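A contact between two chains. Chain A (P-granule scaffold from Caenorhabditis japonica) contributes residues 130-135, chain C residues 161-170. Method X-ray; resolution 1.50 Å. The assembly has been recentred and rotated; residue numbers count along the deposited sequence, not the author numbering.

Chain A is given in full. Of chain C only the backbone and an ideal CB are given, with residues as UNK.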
# COMPACT_ATOMS: atom_id res chain seq x y z
N ALA A 130 11.98 -0.29 -2.78
CA ALA A 130 11.56 -1.67 -2.57
C ALA A 130 10.06 -1.84 -2.73
O ALA A 130 9.59 -2.83 -3.30
CB ALA A 130 12.02 -2.18 -1.20
N LYS A 131 9.27 -0.87 -2.25
CA LYS A 131 7.83 -0.98 -2.26
C LYS A 131 7.29 -1.02 -3.69
O LYS A 131 6.28 -1.67 -3.95
CB LYS A 131 7.19 0.17 -1.50
CG LYS A 131 5.72 0.02 -1.32
CD LYS A 131 5.16 0.99 -0.26
CE LYS A 131 3.69 0.69 0.01
NZ LYS A 131 3.13 1.63 1.06
N LEU A 132 8.02 -0.40 -4.61
CA LEU A 132 7.65 -0.36 -6.03
C LEU A 132 7.96 -1.64 -6.77
O LEU A 132 7.55 -1.78 -7.94
CB LEU A 132 8.36 0.81 -6.69
CG LEU A 132 7.96 2.20 -6.16
CD1 LEU A 132 8.90 3.30 -6.75
CD2 LEU A 132 6.50 2.55 -6.39
N GLN A 133 8.69 -2.58 -6.15
CA GLN A 133 8.91 -3.88 -6.74
C GLN A 133 7.65 -4.71 -6.59
O GLN A 133 6.75 -4.39 -5.82
CB GLN A 133 10.12 -4.56 -6.08
CG GLN A 133 11.40 -3.81 -6.33
CD GLN A 133 12.61 -4.44 -5.68
OE1 GLN A 133 12.67 -5.65 -5.47
NE2 GLN A 133 13.59 -3.60 -5.35
N LYS A 134 7.54 -5.74 -7.42
CA LYS A 134 6.29 -6.48 -7.50
C LYS A 134 6.24 -7.75 -6.65
O LYS A 134 5.24 -8.49 -6.72
CB LYS A 134 6.02 -6.84 -8.96
CG LYS A 134 5.94 -5.65 -9.90
CD LYS A 134 4.79 -4.81 -9.57
CE LYS A 134 4.45 -3.75 -10.68
NZ LYS A 134 3.38 -2.92 -10.08
N THR A 135 7.20 -7.97 -5.80
CA THR A 135 7.25 -9.16 -4.97
C THR A 135 6.81 -8.91 -3.54
O THR A 135 6.99 -7.82 -2.99
CB THR A 135 8.66 -9.72 -4.91
OG1 THR A 135 9.52 -8.81 -4.22
CG2 THR A 135 9.20 -9.95 -6.33
N UNK C 161 2.08 7.05 -5.75
CA UNK C 161 2.91 5.87 -5.97
C UNK C 161 2.23 4.61 -5.47
O UNK C 161 2.53 3.52 -5.97
CB UNK C 161 4.27 6.04 -5.28
N UNK C 162 1.30 4.73 -4.51
CA UNK C 162 0.58 3.56 -4.02
C UNK C 162 -0.24 2.90 -5.12
O UNK C 162 -0.59 1.72 -5.00
CB UNK C 162 -0.33 3.95 -2.86
N UNK C 163 -0.52 3.63 -6.22
CA UNK C 163 -1.20 3.00 -7.36
C UNK C 163 -0.42 1.80 -7.89
O UNK C 163 -1.02 0.85 -8.42
CB UNK C 163 -1.41 4.02 -8.48
N UNK C 164 0.91 1.82 -7.78
CA UNK C 164 1.73 0.72 -8.26
C UNK C 164 1.44 -0.56 -7.50
O UNK C 164 1.64 -1.64 -8.05
CB UNK C 164 3.21 1.07 -8.14
N UNK C 165 0.90 -0.46 -6.27
CA UNK C 165 0.52 -1.65 -5.52
C UNK C 165 -0.72 -2.34 -6.05
O UNK C 165 -0.99 -3.47 -5.63
CB UNK C 165 0.30 -1.28 -4.05
N UNK C 166 -1.50 -1.65 -6.90
CA UNK C 166 -2.61 -2.23 -7.65
C UNK C 166 -2.25 -2.49 -9.11
O UNK C 166 -3.14 -2.71 -9.95
CB UNK C 166 -3.83 -1.31 -7.58
N UNK C 167 -0.96 -2.49 -9.43
CA UNK C 167 -0.47 -2.60 -10.79
C UNK C 167 -1.09 -1.53 -11.68
O UNK C 167 -1.34 -1.75 -12.87
CB UNK C 167 -0.76 -3.99 -11.35
N UNK C 168 -1.28 -0.34 -11.11
CA UNK C 168 -1.70 0.86 -11.82
C UNK C 168 -0.51 1.80 -12.07
O UNK C 168 -0.65 3.03 -12.07
CB UNK C 168 -2.79 1.58 -11.03
N UNK C 169 0.65 1.20 -12.35
CA UNK C 169 1.84 1.96 -12.72
C UNK C 169 1.59 2.95 -13.86
O UNK C 169 2.14 4.05 -13.84
CB UNK C 169 2.96 1.00 -13.12
N UNK C 170 0.77 2.58 -14.85
CA UNK C 170 0.45 3.52 -15.92
C UNK C 170 -0.15 4.81 -15.36
O UNK C 170 0.23 5.91 -15.77
CB UNK C 170 -0.52 2.88 -16.92

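Position 161 turns its CA-to-CB bond toward chain A, and its ideal CB lies 4.3 Å from A:Leu132 CD2. A methyl group so close favours a small side chain, alanine, serine or cysteine, though a longer one could bend aside. The residue is C:Ser161; its CB packs against the leucine methyl, while its OG finds a hydrogen bond elsewhere in the structure.

At position 162 the CA-to-CB bond points away, and nothing of chain A lies within 5.5 Å of the ideal CB. Yet the extended, all-t side chain of A:Lys131 carries a positive charge to this neighbourhood, so an acidic residue long enough to fold back would suit; glutamine could offer an uncharged acceptor. C:Glu162 does fold back, with chi1 and chi2 both m, and its OE2 accepts a hydrogen bond from A:Lys131 NZ at 2.6 Å, a short salt bridge.

Position 163 is out of reach of chain A, which therefore sets no preference; it holds C:Leu163.

Position 164 has the CA that comes nearest to a CA of chain A, that of A:Leu132. CB points toward chain A, 4.0 Å from A:Leu132 CD2 and 4.4 Å from A:Lys134 NZ, so a compact, fairly apolar side chain fits best: alanine, cysteine, perhaps serine or valine. C:Cys164, in rotamer m, sets its SG 4.0 Å from A:Leu132 CD2. Its backbone O also lies 3.0 Å from A:Lys134 NZ.

Position 165 makes no contact, and an ideal CB would sit 3.3 Å from the carbonyl O of C:Glu162. C:Gly165 avoids that crowding. Position 166 points away from chain A and is C:Leu166.

At position 167, phi/psi of 54/37 is left-handed, a region favouring glycine, asparagine or aspartate. The ideal CB is 4.5 Å from A:Lys134 NZ, so the lysine's charge adds a case for aspartate. C:Asp167 answers both demands: although its CB points sideways, OD1 accepts a hydrogen bond from A:Lys134 NZ at 2.8 Å within a salt bridge.

Position 168 points away, just before a helix, and is C:Leu168.

Position 169 points toward chain A at the start of that helix, with its ideal CB 5.0 Å from A:Lys134 NZ. A short acid could reach the ammonium; asparagine could supply a neutral acceptor. C:Asp169 forms a second salt bridge to this lysine, A:Lys134 NZ donating to OD1 at 2.9 Å and weakly to OD2 at 3.3 Å. One ammonium thus joins two carboxylates.

Position 170, out of reach, is C:Phe170.

Chain C (161-170) SELCGLDLDF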
# COMPACT_ATOMS: atom_id res chain seq x y z
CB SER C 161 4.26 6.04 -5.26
OG SER C 161 5.11 6.98 -5.94
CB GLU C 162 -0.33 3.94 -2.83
CG GLU C 162 0.42 4.35 -1.57
CD GLU C 162 1.19 3.21 -0.95
OE1 GLU C 162 0.65 2.08 -0.88
OE2 GLU C 162 2.37 3.44 -0.61
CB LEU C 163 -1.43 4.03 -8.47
CG LEU C 163 -2.45 5.08 -8.11
CD1 LEU C 163 -2.36 6.25 -9.11
CD2 LEU C 163 -3.89 4.51 -8.07
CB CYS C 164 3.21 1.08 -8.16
SG CYS C 164 3.64 2.56 -9.14
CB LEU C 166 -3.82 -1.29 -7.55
CG LEU C 166 -4.33 -0.96 -6.15
CD1 LEU C 166 -5.35 0.17 -6.18
CD2 LEU C 166 -4.94 -2.21 -5.57
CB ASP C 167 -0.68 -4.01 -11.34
CG ASP C 167 0.25 -5.05 -10.71
OD1 ASP C 167 1.17 -4.67 -9.94
OD2 ASP C 167 0.07 -6.26 -10.99
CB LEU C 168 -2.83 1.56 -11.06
CG LEU C 168 -4.15 0.77 -11.03
CD1 LEU C 168 -5.15 1.45 -10.14
CD2 LEU C 168 -4.70 0.56 -12.46
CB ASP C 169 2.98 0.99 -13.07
CG ASP C 169 3.15 -0.07 -12.01
OD1 ASP C 169 2.30 -0.99 -11.95
OD2 ASP C 169 4.11 0.08 -11.21
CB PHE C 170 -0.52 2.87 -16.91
CG PHE C 170 -1.04 3.79 -17.96
CD1 PHE C 170 -0.16 4.32 -18.91
CD2 PHE C 170 -2.39 4.13 -18.03
CE1 PHE C 170 -0.63 5.13 -19.93
CE2 PHE C 170 -2.86 4.95 -19.07
CZ PHE C 170 -1.97 5.45 -19.99
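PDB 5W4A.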